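PDB 1U0M: 1,3,6,8-tetrahydroxynaphthalene synthase from Streptomyces coelicolor, which catalyses the iterative condensation of five malonyl-CoA units and cyclises the resulting pentaketide to 1,3,6,8-tetrahydroxynaphthalene. Local coordinates for residues 108-113 with 150-155; 168-173 with 316-321; 86-91 with 120-125; 125-130 with 136-141. One frame throughout, in Å; residues are numbered along the deposited sequence.

Interaction 1: residues 108-113 with 150-155; sequences VIIYVS and GAAINR
I110 meets the helix at A152 with both branches of its side chain. I110 CG2 lies beside the A152 methyl, 3.9 Å from A152 CB. I110 CD1 reaches along to the backbone, 3.7 Å from A152 O. The first torsion sets this fork: CG2 is anti to the backbone N and CG1 is anti to the carbonyl carbon (chi1 -50°). One turn further along the helix, I110 CD1 reaches R155 CB at 4.1 Å. Here the two side chains cross at about a right angle. R155 bends at chi2 and chi3, and its charged end turns away to form a salt bridge with D158. V112 lies two residues along the strand and faces the same way. V112 CG1 is 4.2 Å from A152 CB, so the small methyl is touched by both strand residues.

Strand 108-112 and the segment 150-155 run nearly antiparallel, at 167°, with axes 9.1 Å apart. This is the packing of a central helix on a sheet in the thiolase fold. Helix 148-162 begins just after C146, the probable active-site cysteine, whose side chain is about 10 Å from that of V112. Replacing I110 by an alanine would probably open a gap over A152 and leave R155 CB without its strand partner. No hydrogen bond spans the two segments. Their contact is buried and carried by carbon atoms, with the A152 carbonyl as the one polar atom touched. The chemistry implies a contact held by shape and probably by exclusion of water.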
loop_
_atom_site.group_PDB
_atom_site.type_symbol
_atom_site.label_atom_id
_atom_site.label_comp_id
_atom_site.label_asym_id
_atom_site.label_seq_id
_atom_site.Cartn_x
_atom_site.Cartn_y
_atom_site.Cartn_z
ATOM N N VAL A 108 11.107 -10.578 -1.780
ATOM C CA VAL A 108 10.108 -9.543 -1.574
ATOM C C VAL A 108 8.950 -10.001 -0.700
ATOM O O VAL A 108 8.397 -11.083 -0.904
ATOM C CB VAL A 108 9.528 -9.076 -2.927
ATOM C CG1 VAL A 108 8.904 -10.256 -3.647
ATOM C CG2 VAL A 108 8.483 -7.988 -2.714
ATOM N N ILE A 109 8.598 -9.179 0.284
ATOM C CA ILE A 109 7.468 -9.477 1.153
ATOM C C ILE A 109 6.301 -8.620 0.679
ATOM O O ILE A 109 6.471 -7.447 0.346
ATOM C CB ILE A 109 7.740 -9.133 2.625
ATOM C CG1 ILE A 109 8.835 -10.041 3.185
ATOM C CG2 ILE A 109 6.458 -9.294 3.427
ATOM C CD1 ILE A 109 9.054 -9.900 4.681
ATOM N N ILE A 110 5.119 -9.218 0.637
ATOM C CA ILE A 110 3.926 -8.515 0.209
ATOM C C ILE A 110 2.914 -8.646 1.334
ATOM O O ILE A 110 2.245 -9.671 1.473
ATOM C CB ILE A 110 3.384 -9.129 -1.084
ATOM C CG1 ILE A 110 4.528 -9.250 -2.097
ATOM C CG2 ILE A 110 2.292 -8.246 -1.659
ATOM C CD1 ILE A 110 4.142 -9.942 -3.396
ATOM N N TYR A 111 2.817 -7.595 2.142
ATOM C CA TYR A 111 1.922 -7.585 3.292
ATOM C C TYR A 111 0.619 -6.842 3.018
ATOM O O TYR A 111 0.632 -5.632 2.779
ATOM C CB TYR A 111 2.642 -6.942 4.479
ATOM C CG TYR A 111 1.930 -7.094 5.814
ATOM C CD1 TYR A 111 2.204 -8.175 6.656
ATOM C CD2 TYR A 111 0.991 -6.151 6.238
ATOM C CE1 TYR A 111 1.567 -8.306 7.886
ATOM C CE2 TYR A 111 0.352 -6.277 7.462
ATOM C CZ TYR A 111 0.645 -7.352 8.282
ATOM O OH TYR A 111 0.029 -7.454 9.507
ATOM N N VAL A 112 -0.505 -7.557 3.055
ATOM C CA VAL A 112 -1.798 -6.913 2.824
ATOM C C VAL A 112 -2.740 -6.957 4.027
ATOM O O VAL A 112 -2.949 -7.995 4.654
ATOM C CB VAL A 112 -2.516 -7.503 1.602
ATOM C CG1 VAL A 112 -1.646 -7.319 0.380
ATOM C CG2 VAL A 112 -2.832 -8.968 1.828
ATOM N N SER A 113 -3.296 -5.798 4.342
ATOM C CA SER A 113 -4.218 -5.650 5.455
ATOM C C SER A 113 -4.938 -4.321 5.353
ATOM O O SER A 113 -4.320 -3.296 5.076
ATOM C CB SER A 113 -3.465 -5.701 6.777
ATOM O OG SER A 113 -4.315 -5.288 7.832
ATOM N N GLY A 150 -5.882 -11.444 -4.128
ATOM C CA GLY A 150 -5.540 -11.643 -5.521
ATOM C C GLY A 150 -4.467 -10.674 -5.989
ATOM O O GLY A 150 -3.571 -11.060 -6.736
ATOM N N ALA A 151 -4.548 -9.415 -5.563
ATOM C CA ALA A 151 -3.552 -8.423 -5.963
ATOM C C ALA A 151 -2.152 -8.809 -5.485
ATOM O O ALA A 151 -1.167 -8.554 -6.176
ATOM C CB ALA A 151 -3.923 -7.051 -5.419
ATOM N N ALA A 152 -2.061 -9.413 -4.303
ATOM C CA ALA A 152 -0.768 -9.818 -3.772
ATOM C C ALA A 152 -0.188 -10.882 -4.695
ATOM O O ALA A 152 0.989 -10.842 -5.058
ATOM C CB ALA A 152 -0.928 -10.369 -2.368
ATOM N N ILE A 153 -1.036 -11.833 -5.073
ATOM C CA ILE A 153 -0.638 -12.906 -5.966
ATOM C C ILE A 153 -0.110 -12.288 -7.245
ATOM O O ILE A 153 1.042 -12.494 -7.612
ATOM C CB ILE A 153 -1.832 -13.810 -6.299
ATOM C CG1 ILE A 153 -2.224 -14.620 -5.058
ATOM C CG2 ILE A 153 -1.488 -14.719 -7.472
ATOM C CD1 ILE A 153 -3.589 -15.287 -5.155
ATOM N N ASN A 154 -0.958 -11.518 -7.914
ATOM C CA ASN A 154 -0.573 -10.868 -9.156
ATOM C C ASN A 154 0.722 -10.085 -9.036
ATOM O O ASN A 154 1.406 -9.869 -10.031
ATOM C CB ASN A 154 -1.692 -9.944 -9.639
ATOM C CG ASN A 154 -2.924 -10.706 -10.039
ATOM O OD1 ASN A 154 -2.929 -11.935 -10.026
ATOM N ND2 ASN A 154 -3.979 -9.990 -10.404
ATOM N N ARG A 155 1.072 -9.660 -7.827
ATOM C CA ARG A 155 2.310 -8.905 -7.651
ATOM C C ARG A 155 3.490 -9.840 -7.494
ATOM O O ARG A 155 4.508 -9.681 -8.164
ATOM C CB ARG A 155 2.242 -7.967 -6.434
ATOM C CG ARG A 155 1.372 -6.734 -6.613
ATOM C CD ARG A 155 1.378 -6.230 -8.046
ATOM N NE ARG A 155 0.088 -6.475 -8.692
ATOM C CZ ARG A 155 -0.093 -6.537 -10.006
ATOM N NH1 ARG A 155 0.935 -6.376 -10.829
ATOM N NH2 ARG A 155 -1.302 -6.763 -10.498
#

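Interaction 2: residues 168-173 with 316-321; sequences ALIVAC and VVLDAL
L318 turns one methyl straight at the strand through its two torsions. Chi1 is -85°, somewhat past the staggered value. Chi2 is 47°, which puts CD2 nearly anti to CA and carries it well out from the helix. On the strand, I170 holds CG2 anti to its backbone N (chi1 -60°), and this branch faces the leucine. I170 CG2 and L318 CD2 are 4.2 Å apart. The A172 methyl supplies the second contact, with A172 CB 4.1 Å from L318 CD2. I170 and A172 alternate with V171, so both fall on the same side of the strand. V171 points to the other side.

A single leucine methyl thus rests on two side chains from the same face of the strand. The backbones stay well separated, with A172 CA and L318 CA 8.4 Å apart. All three residues are buried, and no hydrogen bond crosses between the segments. The packing is purely apolar.

The contact joins the N-terminal and C-terminal halves of the thiolase fold. Helix 315-326 belongs to the buried helical layer between its sheets. L318 also touches A201 of strand 198-206, while V316, V317, A320 and L321 pack on strand 276-278. Strand 167-175 lies between strands 108-112 and 198-206, and A172 touches V112 on the first of these.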
loop_
_atom_site.group_PDB
_atom_site.type_symbol
_atom_site.label_atom_id
_atom_site.label_comp_id
_atom_site.label_asym_id
_atom_site.label_seq_id
_atom_site.Cartn_x
_atom_site.Cartn_y
_atom_site.Cartn_z
ATOM N N ALA A 168 8.774 -14.858 -3.580
ATOM C CA ALA A 168 8.024 -13.833 -2.866
ATOM C C ALA A 168 7.200 -14.423 -1.728
ATOM O O ALA A 168 6.738 -15.558 -1.802
ATOM C CB ALA A 168 7.116 -13.088 -3.836
ATOM N N LEU A 169 7.031 -13.647 -0.666
ATOM C CA LEU A 169 6.245 -14.083 0.475
ATOM C C LEU A 169 4.992 -13.232 0.600
ATOM O O LEU A 169 5.069 -12.023 0.820
ATOM C CB LEU A 169 7.048 -13.981 1.770
ATOM C CG LEU A 169 6.240 -14.347 3.029
ATOM C CD1 LEU A 169 5.769 -15.795 2.940
ATOM C CD2 LEU A 169 7.085 -14.129 4.278
ATOM N N ILE A 170 3.838 -13.870 0.458
ATOM C CA ILE A 170 2.571 -13.168 0.571
ATOM C C ILE A 170 1.989 -13.375 1.955
ATOM O O ILE A 170 1.786 -14.510 2.383
ATOM C CB ILE A 170 1.559 -13.688 -0.440
ATOM C CG1 ILE A 170 2.097 -13.491 -1.856
ATOM C CG2 ILE A 170 0.240 -12.961 -0.263
ATOM C CD1 ILE A 170 1.176 -14.000 -2.916
ATOM N N VAL A 171 1.729 -12.278 2.655
ATOM C CA VAL A 171 1.142 -12.346 3.990
ATOM C C VAL A 171 -0.127 -11.523 4.043
ATOM O O VAL A 171 -0.127 -10.347 3.702
ATOM C CB VAL A 171 2.085 -11.808 5.075
ATOM C CG1 VAL A 171 1.392 -11.872 6.424
ATOM C CG2 VAL A 171 3.367 -12.613 5.098
ATOM N N ALA A 172 -1.213 -12.160 4.461
ATOM C CA ALA A 172 -2.495 -11.490 4.590
ATOM C C ALA A 172 -2.877 -11.513 6.074
ATOM O O ALA A 172 -2.945 -12.569 6.691
ATOM C CB ALA A 172 -3.539 -12.212 3.754
ATOM N N CYS A 173 -3.115 -10.345 6.648
ATOM C CA CYS A 173 -3.485 -10.259 8.056
ATOM C C CYS A 173 -4.750 -9.424 8.166
ATOM O O CYS A 173 -4.730 -8.229 7.895
ATOM C CB CYS A 173 -2.351 -9.610 8.854
ATOM S SG CYS A 173 -2.575 -9.668 10.631
ATOM N N VAL A 316 -9.188 -14.639 2.174
ATOM C CA VAL A 316 -10.083 -15.666 1.641
ATOM C C VAL A 316 -9.474 -16.511 0.516
ATOM O O VAL A 316 -9.441 -17.739 0.623
ATOM C CB VAL A 316 -11.413 -15.069 1.127
ATOM C CG1 VAL A 316 -12.216 -16.143 0.411
ATOM C CG2 VAL A 316 -12.226 -14.517 2.292
ATOM N N VAL A 317 -9.002 -15.873 -0.557
ATOM C CA VAL A 317 -8.416 -16.629 -1.667
ATOM C C VAL A 317 -7.414 -17.643 -1.161
ATOM O O VAL A 317 -7.477 -18.818 -1.511
ATOM C CB VAL A 317 -7.673 -15.738 -2.700
ATOM C CG1 VAL A 317 -8.650 -15.103 -3.643
ATOM C CG2 VAL A 317 -6.854 -14.694 -1.993
ATOM N N LEU A 318 -6.496 -17.171 -0.327
ATOM C CA LEU A 318 -5.446 -18.004 0.231
ATOM C C LEU A 318 -5.964 -19.205 1.008
ATOM O O LEU A 318 -5.414 -20.304 0.899
ATOM C CB LEU A 318 -4.534 -17.157 1.121
ATOM C CG LEU A 318 -3.402 -16.402 0.410
ATOM C CD1 LEU A 318 -3.935 -15.679 -0.813
ATOM C CD2 LEU A 318 -2.743 -15.427 1.377
ATOM N N ASP A 319 -7.017 -19.003 1.792
ATOM C CA ASP A 319 -7.578 -20.093 2.577
ATOM C C ASP A 319 -8.344 -21.069 1.689
ATOM O O ASP A 319 -8.415 -22.258 1.989
ATOM C CB ASP A 319 -8.488 -19.542 3.667
ATOM C CG ASP A 319 -9.100 -20.632 4.512
ATOM O OD1 ASP A 319 -10.165 -21.162 4.132
ATOM O OD2 ASP A 319 -8.502 -20.964 5.559
ATOM N N ALA A 320 -8.927 -20.566 0.604
ATOM C CA ALA A 320 -9.665 -21.421 -0.317
ATOM C C ALA A 320 -8.641 -22.375 -0.908
ATOM O O ALA A 320 -8.863 -23.582 -0.959
ATOM C CB ALA A 320 -10.314 -20.595 -1.416
ATOM N N LEU A 321 -7.512 -21.823 -1.345
ATOM C CA LEU A 321 -6.441 -22.637 -1.899
ATOM C C LEU A 321 -6.024 -23.646 -0.853
ATOM O O LEU A 321 -5.955 -24.840 -1.127
ATOM C CB LEU A 321 -5.227 -21.787 -2.258
ATOM C CG LEU A 321 -5.092 -21.307 -3.699
ATOM C CD1 LEU A 321 -3.769 -20.572 -3.847
ATOM C CD2 LEU A 321 -5.148 -22.492 -4.653
#

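Interaction 3: residues 86-91 with 120-125; sequences SRVPAV and PSLTAW
Helix 73-99 meets the start of helix 122-129, with V88 CA 9.3 Å from L122 CA and P89 CA 10.5 Å from W125 CA. In the layered thiolase fold both belong to the outer helical layer of the N-terminal half. Helix 73-99 is kinked at the contact. P89 has no N-H to give to the turn before, and the N of A90 makes no such bond either.

Two pairs of side chains carry the packing. V88 and L122 reach toward each other, tip to tip, with V88 CG2 3.9 Å from L122 CD1. The valine places CG2 anti to its carbonyl carbon (chi1 180°), and this branch leads to the leucine. L122 CD1 also lies near the hydroxyl of Y111, on the strand beneath. V88 in turn touches V171 and C173 of the sheet, so this pair is the buried, inner half of the contact.

The outer half is P89 with W125, and it is only partly buried. The proline ring crosses the tryptophan side chain at about a right angle and meets the edge of the indole, near its plane. The indole also makes a cation-pi interaction with K85, one turn before P89 on the same helix. E227 of the second subunit packs on W125, so W125 also touches the dimer partner. No hydrogen bond links the two segments. The proline-tryptophan meeting comes down to one pair of carbons, P89 CG and W125 CZ3, 4.1 Å apart.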
loop_
_atom_site.group_PDB
_atom_site.type_symbol
_atom_site.label_atom_id
_atom_site.label_comp_id
_atom_site.label_asym_id
_atom_site.label_seq_id
_atom_site.Cartn_x
_atom_site.Cartn_y
_atom_site.Cartn_z
ATOM N N SER A 86 2.109 -11.206 17.653
ATOM C CA SER A 86 2.069 -12.509 18.311
ATOM C C SER A 86 1.458 -13.635 17.474
ATOM O O SER A 86 1.528 -14.797 17.869
ATOM C CB SER A 86 1.323 -12.417 19.646
ATOM O OG SER A 86 0.057 -11.808 19.491
ATOM N N ARG A 87 0.880 -13.319 16.315
ATOM C CA ARG A 87 0.269 -14.369 15.501
ATOM C C ARG A 87 0.865 -14.585 14.105
ATOM O O ARG A 87 0.996 -15.719 13.648
ATOM C CB ARG A 87 -1.237 -14.113 15.352
ATOM C CG ARG A 87 -2.028 -14.090 16.650
ATOM C CD ARG A 87 -3.490 -13.805 16.355
ATOM N NE ARG A 87 -4.285 -13.577 17.556
ATOM C CZ ARG A 87 -4.851 -14.539 18.273
ATOM N NH1 ARG A 87 -4.708 -15.809 17.910
ATOM N NH2 ARG A 87 -5.580 -14.227 19.341
ATOM N N VAL A 88 1.225 -13.504 13.423
ATOM C CA VAL A 88 1.750 -13.621 12.069
ATOM C C VAL A 88 2.944 -14.571 11.895
ATOM O O VAL A 88 2.918 -15.446 11.031
ATOM C CB VAL A 88 2.087 -12.220 11.497
ATOM C CG1 VAL A 88 2.636 -12.343 10.093
ATOM C CG2 VAL A 88 0.830 -11.359 11.474
ATOM N N PRO A 89 3.996 -14.416 12.712
ATOM C CA PRO A 89 5.206 -15.251 12.654
ATOM C C PRO A 89 4.995 -16.754 12.399
ATOM O O PRO A 89 5.524 -17.315 11.430
ATOM C CB PRO A 89 5.859 -14.979 14.001
ATOM C CG PRO A 89 5.570 -13.527 14.189
ATOM C CD PRO A 89 4.105 -13.431 13.805
ATOM N N ALA A 90 4.225 -17.401 13.265
ATOM C CA ALA A 90 3.960 -18.828 13.121
ATOM C C ALA A 90 3.458 -19.177 11.733
ATOM O O ALA A 90 3.960 -20.102 11.093
ATOM C CB ALA A 90 2.950 -19.272 14.150
ATOM N N VAL A 91 2.466 -18.432 11.261
ATOM C CA VAL A 91 1.891 -18.709 9.955
ATOM C C VAL A 91 2.895 -18.579 8.824
ATOM O O VAL A 91 2.924 -19.415 7.924
ATOM C CB VAL A 91 0.681 -17.798 9.676
ATOM C CG1 VAL A 91 0.057 -18.159 8.334
ATOM C CG2 VAL A 91 -0.341 -17.952 10.796
ATOM N N PRO A 120 5.938 2.248 10.136
ATOM C CA PRO A 120 6.031 1.313 8.998
ATOM C C PRO A 120 5.042 0.155 9.154
ATOM O O PRO A 120 4.512 -0.071 10.233
ATOM C CB PRO A 120 7.475 0.781 9.077
ATOM C CG PRO A 120 8.163 1.657 10.073
ATOM C CD PRO A 120 7.083 2.066 11.036
ATOM N N SER A 121 4.817 -0.591 8.085
ATOM C CA SER A 121 3.920 -1.729 8.181
ATOM C C SER A 121 4.706 -2.800 8.925
ATOM O O SER A 121 5.865 -2.575 9.299
ATOM C CB SER A 121 3.530 -2.226 6.800
ATOM O OG SER A 121 4.654 -2.733 6.122
ATOM N N LEU A 122 4.079 -3.952 9.145
ATOM C CA LEU A 122 4.713 -5.054 9.866
ATOM C C LEU A 122 5.965 -5.606 9.177
ATOM O O LEU A 122 6.818 -6.189 9.833
ATOM C CB LEU A 122 3.717 -6.207 10.070
ATOM C CG LEU A 122 3.313 -6.619 11.493
ATOM C CD1 LEU A 122 2.979 -8.105 11.474
ATOM C CD2 LEU A 122 4.426 -6.368 12.495
ATOM N N THR A 123 6.069 -5.433 7.864
ATOM C CA THR A 123 7.217 -5.940 7.121
ATOM C C THR A 123 8.565 -5.627 7.769
ATOM O O THR A 123 9.420 -6.502 7.876
ATOM C CB THR A 123 7.256 -5.385 5.698
ATOM O OG1 THR A 123 7.249 -3.952 5.755
ATOM C CG2 THR A 123 6.069 -5.903 4.881
ATOM N N ALA A 124 8.758 -4.380 8.188
ATOM C CA ALA A 124 10.005 -3.978 8.824
ATOM C C ALA A 124 10.289 -4.809 10.070
ATOM O O ALA A 124 11.393 -5.329 10.240
ATOM C CB ALA A 124 9.948 -2.514 9.191
ATOM N N TRP A 125 9.289 -4.923 10.940
ATOM C CA TRP A 125 9.418 -5.680 12.184
ATOM C C TRP A 125 9.605 -7.166 11.881
ATOM O O TRP A 125 10.269 -7.875 12.625
ATOM C CB TRP A 125 8.176 -5.472 13.050
ATOM C CG TRP A 125 8.204 -6.166 14.383
ATOM C CD1 TRP A 125 8.777 -5.711 15.539
ATOM C CD2 TRP A 125 7.597 -7.424 14.705
ATOM N NE1 TRP A 125 8.560 -6.608 16.561
ATOM C CE2 TRP A 125 7.839 -7.669 16.072
ATOM C CE3 TRP A 125 6.872 -8.370 13.968
ATOM C CZ2 TRP A 125 7.378 -8.818 16.719
ATOM C CZ3 TRP A 125 6.413 -9.514 14.611
ATOM C CH2 TRP A 125 6.670 -9.728 15.971
#

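Interaction 4: residues 125-130 with 136-141; sequences WLINEM and TRQIPI
I127 pushes its terminal methyl against T136 and Q138, at the start of strand 137-141. This is the tight part of the contact. I127 CD1 is 3.8 Å from Q138 CG, and it reaches up to the amide carbon, 4.1 Å from Q138 CD. I127 CD1 is also 4.0 Å from T136 O and 4.2 Å from T136 CB. The isoleucine and glutamine side chains cross at about a right angle. In I127, CG1 is anti to the carbonyl carbon (chi1 -71°), and the chain then runs outward from the helix to the strand. All three residues are buried.

The polar ends of the side chains find partners beyond the contact. Q138 OE1 is hydrogen-bonded to T123 OG1, near the start of the same helix. Q138 NE2 makes a weak hydrogen bond to T346 of the second subunit. T136 OG1 bonds to the carbonyl of D133.

Around the helix from I127 the packing against the strand gives out. E129 is exposed, W125 and N128 are partly so, and none of them touches strand 137-141. E227 of the second subunit packs on all three. E129 OE2 lies 3.6 Å above one face of the W125 ring, toward its rim.

The contact closes the beta-alpha-beta unit of strand 108-112, helix 122-129 and strand 137-141. Strand 137-141 is the outermost strand of its sheet within this chain, and it is bonded through R137 and I139 to I109. The helix also packs on helix 73-99, where L126 and M130 touch I92.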
loop_
_atom_site.group_PDB
_atom_site.type_symbol
_atom_site.label_atom_id
_atom_site.label_comp_id
_atom_site.label_asym_id
_atom_site.label_seq_id
_atom_site.Cartn_x
_atom_site.Cartn_y
_atom_site.Cartn_z
ATOM N N TRP A 125 9.289 -4.923 10.940
ATOM C CA TRP A 125 9.418 -5.680 12.184
ATOM C C TRP A 125 9.605 -7.166 11.881
ATOM O O TRP A 125 10.269 -7.875 12.625
ATOM C CB TRP A 125 8.176 -5.472 13.050
ATOM C CG TRP A 125 8.204 -6.166 14.383
ATOM C CD1 TRP A 125 8.777 -5.711 15.539
ATOM C CD2 TRP A 125 7.597 -7.424 14.705
ATOM N NE1 TRP A 125 8.560 -6.608 16.561
ATOM C CE2 TRP A 125 7.839 -7.669 16.072
ATOM C CE3 TRP A 125 6.872 -8.370 13.968
ATOM C CZ2 TRP A 125 7.378 -8.818 16.719
ATOM C CZ3 TRP A 125 6.413 -9.514 14.611
ATOM C CH2 TRP A 125 6.670 -9.728 15.971
ATOM N N LEU A 126 9.027 -7.625 10.777
ATOM C CA LEU A 126 9.144 -9.019 10.370
ATOM C C LEU A 126 10.554 -9.346 9.893
ATOM O O LEU A 126 11.088 -10.402 10.208
ATOM C CB LEU A 126 8.143 -9.338 9.259
ATOM C CG LEU A 126 6.685 -9.586 9.649
ATOM C CD1 LEU A 126 5.830 -9.733 8.383
ATOM C CD2 LEU A 126 6.602 -10.842 10.502
ATOM N N ILE A 127 11.152 -8.449 9.121
ATOM C CA ILE A 127 12.502 -8.668 8.629
ATOM C C ILE A 127 13.448 -8.747 9.827
ATOM O O ILE A 127 14.314 -9.623 9.889
ATOM C CB ILE A 127 12.908 -7.528 7.679
ATOM C CG1 ILE A 127 12.114 -7.673 6.385
ATOM C CG2 ILE A 127 14.418 -7.537 7.428
ATOM C CD1 ILE A 127 12.076 -6.429 5.561
ATOM N N ASN A 128 13.253 -7.846 10.788
ATOM C CA ASN A 128 14.067 -7.802 11.997
ATOM C C ASN A 128 13.986 -9.065 12.848
ATOM O O ASN A 128 15.008 -9.613 13.267
ATOM C CB ASN A 128 13.647 -6.633 12.889
ATOM C CG ASN A 128 14.436 -5.376 12.620
ATOM O OD1 ASN A 128 13.978 -4.477 11.921
ATOM N ND2 ASN A 128 15.636 -5.307 13.178
ATOM N N GLU A 129 12.764 -9.514 13.117
ATOM C CA GLU A 129 12.548 -10.675 13.968
ATOM C C GLU A 129 12.632 -12.022 13.277
ATOM O O GLU A 129 13.223 -12.955 13.805
ATOM C CB GLU A 129 11.195 -10.542 14.681
ATOM C CG GLU A 129 11.269 -10.014 16.123
ATOM C CD GLU A 129 12.130 -8.764 16.278
ATOM O OE1 GLU A 129 13.090 -8.809 17.077
ATOM O OE2 GLU A 129 11.848 -7.743 15.611
ATOM N N MET A 130 12.043 -12.132 12.098
ATOM C CA MET A 130 12.063 -13.397 11.378
ATOM C C MET A 130 13.427 -13.683 10.768
ATOM O O MET A 130 13.631 -14.719 10.137
ATOM C CB MET A 130 11.010 -13.389 10.278
ATOM C CG MET A 130 10.146 -14.621 10.249
ATOM S SD MET A 130 8.484 -14.191 10.687
ATOM C CE MET A 130 8.560 -14.350 12.419
ATOM N N THR A 136 15.454 -7.624 1.738
ATOM C CA THR A 136 14.105 -7.976 1.290
ATOM C C THR A 136 13.285 -6.728 1.006
ATOM O O THR A 136 13.253 -5.808 1.811
ATOM C CB THR A 136 13.349 -8.795 2.353
ATOM O OG1 THR A 136 14.249 -9.706 2.988
ATOM C CG2 THR A 136 12.215 -9.577 1.707
ATOM N N ARG A 137 12.623 -6.705 -0.143
ATOM C CA ARG A 137 11.809 -5.558 -0.506
ATOM C C ARG A 137 10.472 -5.686 0.194
ATOM O O ARG A 137 9.920 -6.781 0.297
ATOM C CB ARG A 137 11.569 -5.499 -2.014
ATOM C CG ARG A 137 12.481 -6.354 -2.860
ATOM C CD ARG A 137 13.935 -5.953 -2.771
ATOM N NE ARG A 137 14.741 -6.826 -3.622
ATOM C CZ ARG A 137 14.591 -6.915 -4.942
ATOM N NH1 ARG A 137 13.673 -6.178 -5.556
ATOM N NH2 ARG A 137 15.344 -7.750 -5.647
ATOM N N GLN A 138 9.957 -4.563 0.680
ATOM C CA GLN A 138 8.670 -4.546 1.361
ATOM C C GLN A 138 7.619 -3.952 0.422
ATOM O O GLN A 138 7.856 -2.930 -0.221
ATOM C CB GLN A 138 8.767 -3.695 2.629
ATOM C CG GLN A 138 9.925 -4.070 3.528
ATOM C CD GLN A 138 10.414 -2.901 4.345
ATOM O OE1 GLN A 138 9.811 -2.530 5.349
ATOM N NE2 GLN A 138 11.512 -2.297 3.902
ATOM N N ILE A 139 6.472 -4.608 0.318
ATOM C CA ILE A 139 5.397 -4.095 -0.518
ATOM C C ILE A 139 4.098 -4.164 0.269
ATOM O O ILE A 139 3.323 -5.116 0.141
ATOM C CB ILE A 139 5.245 -4.885 -1.830
ATOM C CG1 ILE A 139 6.528 -4.765 -2.652
ATOM C CG2 ILE A 139 4.094 -4.315 -2.650
ATOM C CD1 ILE A 139 6.423 -5.351 -4.041
ATOM N N PRO A 140 3.863 -3.158 1.126
ATOM C CA PRO A 140 2.649 -3.105 1.938
ATOM C C PRO A 140 1.497 -2.433 1.199
ATOM O O PRO A 140 1.638 -1.331 0.686
ATOM C CB PRO A 140 3.100 -2.315 3.158
ATOM C CG PRO A 140 4.055 -1.337 2.565
ATOM C CD PRO A 140 4.854 -2.170 1.600
ATOM N N ILE A 141 0.362 -3.111 1.128
ATOM C CA ILE A 141 -0.809 -2.542 0.477
ATOM C C ILE A 141 -1.997 -2.607 1.436
ATOM O O ILE A 141 -2.489 -3.688 1.765
ATOM C CB ILE A 141 -1.157 -3.296 -0.804
ATOM C CG1 ILE A 141 0.066 -3.323 -1.723
ATOM C CG2 ILE A 141 -2.337 -2.615 -1.495
ATOM C CD1 ILE A 141 -0.173 -4.014 -3.050
#

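From the N terminus, helix 73-99 starts interaction 3, which closes when the chain has made strand 108-112 and entered helix 122-129. Strand 108-112 has by then opened interaction 1, so these two contacts cross. Interaction 4 follows directly, sharing W125 with interaction 3, and closes a short loop nested inside interaction 1. Interaction 1 closes at helix 148-162. Interaction 2 opens afterwards on strand 167-175 and spans a long loop to helix 315-326. Interactions 3 and 4 tie outer helices to each other and to the outermost strand within this chain. Interactions 1 and 2 tie adjacent strands of the same sheet to the central helices, and interaction 2 reaches the C-terminal half.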